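Local coordinates for possible flavin reductase (Haemophilus somnus 129PT, PDB 2R0X), which probably binds FMN and reduces riboflavin or related flavins with NADPH, in a split-barrel fold, at residues 19-24 / 71-76; 111-116 / 140-145; 67-72 / 106-111. All coordinates share one frame; numbering follows the deposited sequence.

Interaction 1: residues 19-24 / 71-76; sequences VHIVTT and NTLTAE
In the split beta-barrel of this flavin reductase-like protein, residues 19-24 and 71-76 pair strands 17-25 and 67-72 antiparallel. The tight part runs from Val19 to Ile21 on one side and from Asn71 to Leu73 on the other. Ile21 and Asn71 are a hydrogen-bonded pair, with Ile21 N 2.8 Å from Asn71 O and both backbone amides engaged. Ile21 O takes two N-H groups of the same residue, since Asn71 ND2 reaches it at 2.9 Å alongside Asn71 N; both donors stand above the carbonyl plane. Having CG beside the backbone N (chi1 -60°) lets ND2 and N of Asn71 reach the same oxygen, and the ND2 bond, together with Leu109 N and Asn115 ND2 on OD1, restrains the amide's rotation. Two residues on, the bond from Leu73 N to Val19 O is nearly straight and lies almost along the C=O axis. Beside this bond the Leu73 methyls cross obliquely over their neighbours: CD1 touches Val19 CG1 at 3.9 Å, and CD2 meets Ile21 CD1 at the same distance. Helix 78-84 packs against this apolar cluster through Ser81, Leu80 and Phe84.

Beyond Leu73 the two chains part. Thr74 turns away from the partner strand, its OG1 accepting from Glu76 N in an ST turn, and Glu76 is exposed at the loose end. At the other end Thr24 also leaves the contact, its hydroxyl bonded to Val67 O and to Asn65 ND2.

The sheet face that bears His20 and Thr72 is buried, and Leu15 of the second subunit packs on the side chain of His20. The two side chains run side by side in the same direction, which brings Thr72 OG1 into the ring plane of His20, hydrogen-bonded at its edge to ND1 at 2.9 Å.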
loop_
_atom_site.group_PDB
_atom_site.type_symbol
_atom_site.label_atom_id
_atom_site.label_comp_id
_atom_site.label_asym_id
_atom_site.label_seq_id
_atom_site.Cartn_x
_atom_site.Cartn_y
_atom_site.Cartn_z
ATOM N N VAL A 19 -8.724 -3.445 1.793
ATOM C CA VAL A 19 -9.392 -2.609 2.754
ATOM C C VAL A 19 -9.176 -3.187 4.130
ATOM O O VAL A 19 -9.299 -4.379 4.352
ATOM C CB VAL A 19 -10.899 -2.517 2.459
ATOM C CG1 VAL A 19 -11.572 -1.530 3.419
ATOM C CG2 VAL A 19 -11.177 -2.095 1.013
ATOM N N HIS A 20 -8.825 -2.335 5.073
ATOM C CA HIS A 20 -8.489 -2.737 6.432
ATOM C C HIS A 20 -9.236 -1.854 7.419
ATOM O O HIS A 20 -9.566 -0.679 7.130
ATOM C CB HIS A 20 -6.989 -2.554 6.686
ATOM C CG HIS A 20 -6.120 -2.998 5.595
ATOM N ND1 HIS A 20 -5.628 -4.277 5.513
ATOM C CD2 HIS A 20 -5.696 -2.317 4.511
ATOM C CE1 HIS A 20 -4.949 -4.363 4.384
ATOM N NE2 HIS A 20 -4.973 -3.191 3.758
ATOM N N ILE A 21 -9.486 -2.372 8.621
ATOM C CA ILE A 21 -9.920 -1.562 9.737
ATOM C C ILE A 21 -8.775 -1.594 10.756
ATOM O O ILE A 21 -8.344 -2.687 11.195
ATOM C CB ILE A 21 -11.248 -2.008 10.331
ATOM C CG1 ILE A 21 -12.361 -1.761 9.313
ATOM C CG2 ILE A 21 -11.530 -1.223 11.619
ATOM C CD1 ILE A 21 -13.717 -2.374 9.697
ATOM N N VAL A 22 -8.201 -0.435 11.031
ATOM C CA VAL A 22 -7.023 -0.302 11.879
ATOM C C VAL A 22 -7.514 0.140 13.236
ATOM O O VAL A 22 -8.169 1.161 13.349
ATOM C CB VAL A 22 -6.059 0.707 11.259
ATOM C CG1 VAL A 22 -4.847 0.938 12.202
ATOM C CG2 VAL A 22 -5.606 0.205 9.850
ATOM N N THR A 23 -7.158 -0.599 14.289
ATOM C CA THR A 23 -7.714 -0.340 15.614
ATOM C C THR A 23 -6.598 -0.224 16.643
ATOM O O THR A 23 -5.478 -0.640 16.448
ATOM C CB THR A 23 -8.613 -1.500 16.039
ATOM O OG1 THR A 23 -7.829 -2.668 16.138
ATOM C CG2 THR A 23 -9.772 -1.709 15.057
ATOM N N THR A 24 -6.980 0.342 17.786
ATOM C CA THR A 24 -6.129 0.421 18.957
ATOM C C THR A 24 -7.061 0.442 20.178
ATOM O O THR A 24 -8.276 0.624 20.072
ATOM C CB THR A 24 -5.164 1.634 18.915
ATOM O OG1 THR A 24 -4.162 1.486 19.920
ATOM C CG2 THR A 24 -5.886 2.968 19.108
ATOM N N ASN A 71 -6.699 -5.044 10.648
ATOM C CA ASN A 71 -7.715 -6.076 10.369
ATOM C C ASN A 71 -8.122 -6.007 8.902
ATOM O O ASN A 71 -8.883 -5.097 8.511
ATOM C CB ASN A 71 -8.947 -5.818 11.258
ATOM C CG ASN A 71 -8.626 -5.851 12.721
ATOM O OD1 ASN A 71 -8.434 -6.928 13.301
ATOM N ND2 ASN A 71 -8.564 -4.685 13.343
ATOM N N THR A 72 -7.548 -6.883 8.112
ATOM C CA THR A 72 -7.815 -6.879 6.665
ATOM C C THR A 72 -9.166 -7.540 6.404
ATOM O O THR A 72 -9.459 -8.580 7.004
ATOM C CB THR A 72 -6.686 -7.621 5.951
ATOM O OG1 THR A 72 -5.431 -7.050 6.302
ATOM C CG2 THR A 72 -6.887 -7.578 4.398
ATOM N N LEU A 73 -10.006 -6.906 5.601
ATOM C CA LEU A 73 -11.407 -7.281 5.494
ATOM C C LEU A 73 -11.675 -8.320 4.410
ATOM O O LEU A 73 -11.066 -8.310 3.338
ATOM C CB LEU A 73 -12.264 -6.046 5.241
ATOM C CG LEU A 73 -12.229 -4.947 6.302
ATOM C CD1 LEU A 73 -13.234 -3.891 5.984
ATOM C CD2 LEU A 73 -12.406 -5.480 7.719
ATOM N N THR A 74 -12.647 -9.176 4.711
ATOM C CA THR A 74 -13.190 -10.097 3.721
ATOM C C THR A 74 -14.193 -9.360 2.835
ATOM O O THR A 74 -14.698 -8.282 3.146
ATOM C CB THR A 74 -13.927 -11.299 4.335
ATOM O OG1 THR A 74 -15.163 -10.832 4.845
ATOM C CG2 THR A 74 -13.105 -12.015 5.434
ATOM N N ALA A 75 -14.559 -10.016 1.742
ATOM C CA ALA A 75 -15.533 -9.495 0.766
ATOM C C ALA A 75 -16.876 -9.272 1.395
ATOM O O ALA A 75 -17.668 -8.510 0.840
ATOM C CB ALA A 75 -15.643 -10.437 -0.441
ATOM N N GLU A 76 -17.155 -9.938 2.527
ATOM C CA GLU A 76 -18.420 -9.829 3.223
ATOM C C GLU A 76 -18.491 -8.661 4.174
ATOM O O GLU A 76 -19.551 -8.419 4.766
ATOM C CB GLU A 76 -18.700 -11.124 3.996
ATOM C CG GLU A 76 -18.962 -12.331 3.109
ATOM C CD GLU A 76 -17.731 -12.867 2.401
ATOM O OE1 GLU A 76 -16.648 -13.009 2.993
ATOM O OE2 GLU A 76 -17.827 -13.153 1.183
#

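Interaction 2: residues 111-116 / 140-145; sequences DALINF and HQSNAK
Asn115 and His140 leave their strands side by side and point the same way, yet their flat ends are not stacked: the amide and imidazole planes stand 62° apart. Water 1 bridges them, lying in the plane of the His140 ring at its edge, 2.9 Å from ND1, and also hydrogen-bonded to Asn115 OD1 and Ala112 O. The His140 ring, with CG anti to the backbone N (chi1 -177°), lies on the exposed border, whereas Asn115 is buried and turns its ND2 the other way, to Asn71 OD1 and Leu109 O. At their bases the backbones are bonded in both directions, Asn115 N reaching His140 O at 2.8 Å.

On the opposite face Ile114 and Gln141 diverge at their ends, CG2 of Ile114 lying 4.2 Å from Gln141 CB. Gln14 and Asp10 of the second subunit pack there, on Ile114 and Gln141 respectively.

Ser142 points toward residues 111-116, with OG in the crowded position between backbone N and carbonyl carbon (chi1 69°). From there its hydroxyl donates to Leu113 O at 2.7 Å, in the carbonyl plane on a lone pair, while Ser142 N approaches the same oxygen from above that plane. Leu113 and Lys145 slide past each other in opposite directions, CD1 of Leu113 meeting Lys145 CB at 3.8 Å. The lysine chain stays extended beyond CG and crosses Asp111 at about a right angle, so that Lys145 NZ forms a salt bridge with Asp111 OD1 at 2.6 Å; water 2 links the same NZ to Ala112 O.

The paired ends belong to the long antiparallel hairpin of strands 114-126 and 129-141; where it begins, Leu113 and Ile114 form a classic beta bulge against Thr72 of the neighbouring strand 67-72.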
loop_
_atom_site.group_PDB
_atom_site.type_symbol
_atom_site.label_atom_id
_atom_site.label_comp_id
_atom_site.label_asym_id
_atom_site.label_seq_id
_atom_site.Cartn_x
_atom_site.Cartn_y
_atom_site.Cartn_z
ATOM N N ASP A 111 -13.640 -12.939 12.301
ATOM C CA ASP A 111 -14.083 -13.210 10.940
ATOM C C ASP A 111 -13.420 -12.305 9.890
ATOM O O ASP A 111 -13.940 -12.159 8.796
ATOM C CB ASP A 111 -15.633 -13.133 10.833
ATOM C CG ASP A 111 -16.266 -14.179 9.922
ATOM O OD1 ASP A 111 -15.580 -15.114 9.473
ATOM O OD2 ASP A 111 -17.491 -14.036 9.662
ATOM N N ALA A 112 -12.276 -11.734 10.213
ATOM C CA ALA A 112 -11.512 -10.953 9.257
ATOM C C ALA A 112 -10.720 -11.852 8.310
ATOM O O ALA A 112 -10.504 -13.031 8.548
ATOM C CB ALA A 112 -10.563 -10.013 9.979
ATOM N N LEU A 113 -10.199 -11.282 7.234
ATOM C CA LEU A 113 -9.345 -11.990 6.318
ATOM C C LEU A 113 -7.970 -12.273 6.942
ATOM O O LEU A 113 -7.402 -13.347 6.786
ATOM C CB LEU A 113 -9.187 -11.219 5.022
ATOM C CG LEU A 113 -8.552 -11.969 3.861
ATOM C CD1 LEU A 113 -9.588 -12.918 3.287
ATOM C CD2 LEU A 113 -8.043 -10.990 2.800
ATOM N N ILE A 114 -7.419 -11.255 7.605
ATOM C CA ILE A 114 -6.095 -11.320 8.230
ATOM C C ILE A 114 -6.097 -10.347 9.388
ATOM O O ILE A 114 -6.755 -9.323 9.308
ATOM C CB ILE A 114 -4.919 -10.884 7.257
ATOM C CG1 ILE A 114 -5.235 -11.108 5.772
ATOM C CG2 ILE A 114 -3.652 -11.599 7.657
ATOM C CD1 ILE A 114 -4.264 -10.426 4.829
ATOM N N ASN A 115 -5.330 -10.657 10.422
ATOM C CA ASN A 115 -5.154 -9.793 11.563
ATOM C C ASN A 115 -3.667 -9.669 11.893
ATOM O O ASN A 115 -3.023 -10.679 12.160
ATOM C CB ASN A 115 -5.902 -10.310 12.808
ATOM C CG ASN A 115 -7.370 -10.680 12.523
ATOM O OD1 ASN A 115 -7.672 -11.844 12.233
ATOM N ND2 ASN A 115 -8.272 -9.714 12.648
ATOM N N PHE A 116 -3.130 -8.460 11.816
ATOM C CA PHE A 116 -1.731 -8.199 12.149
ATOM C C PHE A 116 -1.672 -7.296 13.367
ATOM O O PHE A 116 -2.088 -6.157 13.319
ATOM C CB PHE A 116 -1.015 -7.462 11.015
ATOM C CG PHE A 116 -1.070 -8.096 9.657
ATOM C CD1 PHE A 116 -2.100 -7.818 8.783
ATOM C CD2 PHE A 116 -0.060 -8.908 9.225
ATOM C CE1 PHE A 116 -2.106 -8.350 7.487
ATOM C CE2 PHE A 116 -0.061 -9.411 7.909
ATOM C CZ PHE A 116 -1.102 -9.120 7.077
ATOM N N HIS A 140 -2.979 -13.471 12.976
ATOM C CA HIS A 140 -3.994 -14.484 12.757
ATOM C C HIS A 140 -4.380 -14.409 11.280
ATOM O O HIS A 140 -4.582 -13.334 10.769
ATOM C CB HIS A 140 -5.191 -14.180 13.645
ATOM C CG HIS A 140 -6.284 -15.189 13.581
ATOM N ND1 HIS A 140 -7.252 -15.169 12.599
ATOM C CD2 HIS A 140 -6.594 -16.218 14.405
ATOM C CE1 HIS A 140 -8.092 -16.172 12.792
ATOM N NE2 HIS A 140 -7.732 -16.807 13.894
ATOM N N GLN A 141 -4.495 -15.556 10.614
ATOM C CA GLN A 141 -4.942 -15.538 9.203
ATOM C C GLN A 141 -6.108 -16.472 8.947
ATOM O O GLN A 141 -6.218 -17.486 9.572
ATOM C CB GLN A 141 -3.793 -15.793 8.219
ATOM C CG GLN A 141 -2.903 -16.934 8.600
ATOM C CD GLN A 141 -1.542 -16.960 7.876
ATOM O OE1 GLN A 141 -1.499 -17.027 6.657
ATOM N NE2 GLN A 141 -0.433 -16.965 8.647
ATOM N N SER A 142 -6.958 -16.090 8.010
ATOM C CA SER A 142 -8.027 -16.956 7.546
ATOM C C SER A 142 -7.530 -17.856 6.447
ATOM O O SER A 142 -6.449 -17.653 5.896
ATOM C CB SER A 142 -9.183 -16.110 7.010
ATOM O OG SER A 142 -8.840 -15.439 5.816
ATOM N N ASN A 143 -8.384 -18.809 6.088
ATOM C CA ASN A 143 -8.179 -19.660 4.933
ATOM C C ASN A 143 -9.438 -19.713 4.096
ATOM O O ASN A 143 -10.534 -19.727 4.637
ATOM C CB ASN A 143 -7.804 -21.077 5.373
ATOM N N ALA A 144 -9.254 -19.716 2.788
ATOM C CA ALA A 144 -10.352 -19.976 1.866
ATOM C C ALA A 144 -11.440 -18.904 1.915
ATOM O O ALA A 144 -12.610 -19.159 1.680
ATOM C CB ALA A 144 -10.946 -21.370 2.154
ATOM N N LYS A 145 -11.034 -17.683 2.192
ATOM C CA LYS A 145 -11.940 -16.549 2.161
ATOM C C LYS A 145 -11.579 -15.619 1.034
ATOM O O LYS A 145 -10.463 -15.678 0.505
ATOM C CB LYS A 145 -11.985 -15.823 3.489
ATOM C CG LYS A 145 -12.476 -16.770 4.536
ATOM C CD LYS A 145 -12.976 -16.112 5.751
ATOM C CE LYS A 145 -13.437 -17.185 6.780
ATOM N NZ LYS A 145 -14.071 -16.553 7.927
HETATM O O HOH W 1 -7.747 -13.716 10.084
HETATM O O HOH W 2 -11.902 -15.252 9.375
#

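Interaction 3: residues 67-72 / 106-111; sequences VLMVNT and SPMLQD
Strand 67-72 of the split barrel is flanked by residues 106-111, which run almost parallel to it, 6° apart; side chains of 67-72 meet the backbone and side chains of 106-111, with no strand pairing between the two. In the first shell, the amide of Asn71 binds the backbone. Leu109 N donates to Asn71 OD1 at 2.9 Å in a nearly straight bond (175°), although it stands well above the plane of the side-chain carbonyl; Asn71 ND2 makes a weak bond to Pro107 O. The CB of Leu109 rests against the same amide, 3.4 Å from Asn71 OD1.

Next to it, selenomethionine Met69 extends with CG anti to the backbone N and then bends at chi2 and chi3. The bends bring its methyl CE against the segment, 3.7 Å from Met108 CB and close to Ser106 O. Toward the start of the strand Ser106 points inward, its CB against Met69 CB and its OG beside Val67 CG2.

Outside this shell, Pro107 O is also held by Thr23 OG1 of strand 17-25, while Trp99 packs on both Pro107 and Leu109. The Ser106 hydroxyl is hydrogen-bonded to Thr104 OG1, and Ser106 OG lies 3.4 Å from Leu68 CA.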
loop_
_atom_site.group_PDB
_atom_site.type_symbol
_atom_site.label_atom_id
_atom_site.label_comp_id
_atom_site.label_asym_id
_atom_site.label_seq_id
_atom_site.Cartn_x
_atom_site.Cartn_y
_atom_site.Cartn_z
ATOM N N VAL A 67 0.387 1.078 19.777
ATOM C CA VAL A 67 0.108 -0.245 19.239
ATOM C C VAL A 67 -1.088 -0.116 18.326
ATOM O O VAL A 67 -1.904 0.804 18.509
ATOM C CB VAL A 67 -0.177 -1.276 20.361
ATOM C CG1 VAL A 67 1.125 -1.572 21.166
ATOM C CG2 VAL A 67 -1.303 -0.840 21.278
ATOM N N LEU A 68 -1.203 -1.014 17.355
ATOM C CA LEU A 68 -2.385 -1.053 16.507
ATOM C C LEU A 68 -2.541 -2.474 15.993
ATOM O O LEU A 68 -1.609 -3.252 15.938
ATOM C CB LEU A 68 -2.314 -0.029 15.375
ATOM C CG LEU A 68 -1.213 -0.079 14.347
ATOM C CD1 LEU A 68 -1.418 -1.181 13.330
ATOM C CD2 LEU A 68 -1.160 1.248 13.611
HETATM N N MSE A 69 -3.762 -2.748 15.540
HETATM C CA MSE A 69 -4.108 -3.975 14.826
HETATM C C MSE A 69 -4.553 -3.615 13.418
HETATM O O MSE A 69 -5.429 -2.751 13.272
HETATM C CB MSE A 69 -5.261 -4.651 15.552
HETATM C CG MSE A 69 -5.746 -5.943 14.908
HETATM SE SE MSE A 69 -4.732 -7.532 15.274
HETATM C CE MSE A 69 -5.104 -7.512 17.195
ATOM N N VAL A 70 -3.973 -4.254 12.406
ATOM C CA VAL A 70 -4.486 -4.144 11.044
ATOM C C VAL A 70 -5.417 -5.338 10.830
ATOM O O VAL A 70 -4.976 -6.473 10.848
ATOM C CB VAL A 70 -3.374 -4.134 9.987
ATOM C CG1 VAL A 70 -3.949 -4.102 8.584
ATOM C CG2 VAL A 70 -2.470 -2.897 10.215
ATOM N N ASN A 71 -6.699 -5.044 10.648
ATOM C CA ASN A 71 -7.715 -6.076 10.369
ATOM C C ASN A 71 -8.122 -6.007 8.902
ATOM O O ASN A 71 -8.883 -5.097 8.511
ATOM C CB ASN A 71 -8.947 -5.818 11.258
ATOM C CG ASN A 71 -8.626 -5.851 12.721
ATOM O OD1 ASN A 71 -8.434 -6.928 13.301
ATOM N ND2 ASN A 71 -8.564 -4.685 13.343
ATOM N N THR A 72 -7.548 -6.883 8.112
ATOM C CA THR A 72 -7.815 -6.879 6.665
ATOM C C THR A 72 -9.166 -7.540 6.404
ATOM O O THR A 72 -9.459 -8.580 7.004
ATOM C CB THR A 72 -6.686 -7.621 5.951
ATOM O OG1 THR A 72 -5.431 -7.050 6.302
ATOM C CG2 THR A 72 -6.887 -7.578 4.398
ATOM N N SER A 106 -4.908 -4.187 21.198
ATOM C CA SER A 106 -5.636 -3.585 20.097
ATOM C C SER A 106 -6.751 -4.556 19.666
ATOM O O SER A 106 -6.516 -5.778 19.577
ATOM C CB SER A 106 -4.707 -3.328 18.911
ATOM O OG SER A 106 -3.681 -2.443 19.281
ATOM N N PRO A 107 -7.958 -4.071 19.389
ATOM C CA PRO A 107 -9.064 -4.983 19.080
ATOM C C PRO A 107 -8.867 -5.761 17.774
ATOM O O PRO A 107 -8.616 -5.182 16.715
ATOM C CB PRO A 107 -10.257 -4.050 18.971
ATOM C CG PRO A 107 -9.890 -2.845 19.692
ATOM C CD PRO A 107 -8.427 -2.711 19.622
HETATM N N MSE A 108 -8.968 -7.086 17.887
HETATM C CA MSE A 108 -8.908 -8.004 16.781
HETATM C C MSE A 108 -10.283 -8.286 16.252
HETATM O O MSE A 108 -11.142 -8.781 16.981
HETATM C CB MSE A 108 -8.284 -9.321 17.201
HETATM C CG MSE A 108 -7.870 -10.186 16.044
HETATM SE SE MSE A 108 -7.582 -12.041 16.382
HETATM C CE MSE A 108 -9.209 -12.738 15.675
ATOM N N LEU A 109 -10.516 -7.987 14.979
ATOM C CA LEU A 109 -11.789 -8.217 14.350
ATOM C C LEU A 109 -11.934 -9.712 14.069
ATOM O O LEU A 109 -11.156 -10.314 13.323
ATOM C CB LEU A 109 -11.827 -7.448 13.010
ATOM C CG LEU A 109 -13.085 -7.665 12.136
ATOM C CD1 LEU A 109 -14.340 -7.316 12.890
ATOM C CD2 LEU A 109 -12.953 -6.847 10.882
ATOM N N GLN A 110 -12.983 -10.295 14.640
ATOM C CA GLN A 110 -13.376 -11.651 14.328
ATOM C C GLN A 110 -13.880 -11.764 12.887
ATOM O O GLN A 110 -14.521 -10.845 12.360
ATOM C CB GLN A 110 -14.438 -12.116 15.340
ATOM C CG GLN A 110 -13.870 -12.311 16.740
ATOM C CD GLN A 110 -12.853 -13.416 16.800
ATOM O OE1 GLN A 110 -13.093 -14.492 16.280
ATOM N NE2 GLN A 110 -11.711 -13.159 17.408
ATOM N N ASP A 111 -13.640 -12.939 12.301
ATOM C CA ASP A 111 -14.083 -13.210 10.940
ATOM C C ASP A 111 -13.420 -12.305 9.890
ATOM O O ASP A 111 -13.940 -12.159 8.796
ATOM C CB ASP A 111 -15.633 -13.133 10.833
ATOM C CG ASP A 111 -16.266 -14.179 9.922
ATOM O OD1 ASP A 111 -15.580 -15.114 9.473
ATOM O OD2 ASP A 111 -17.491 -14.036 9.662
#

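Overall arrangement
Strand 67-72 is shared by interactions 1 and 3 and borders interaction 2. Its Asn71 and Thr72 belong to both interaction 1 and interaction 3, whose centres lie about 7 Å apart, and Thr23 OG1 to Pro107 O, 2.7 Å, ties residues 19-24 directly to 106-111. Interaction 2 is centred about 10 Å from each of the others and joins the same sheet through Thr72, whose O and N each lie 2.8 Å from Leu113 N and Ile114 O respectively. Residues 106-111 run on into 111-116 at Asp111, which makes its contact in interaction 2. Burial falls from interactions 1 and 3 to the partly exposed interaction 2. A bound acetate, probably from crystallisation, lies about 4 Å from the side chain of Val19.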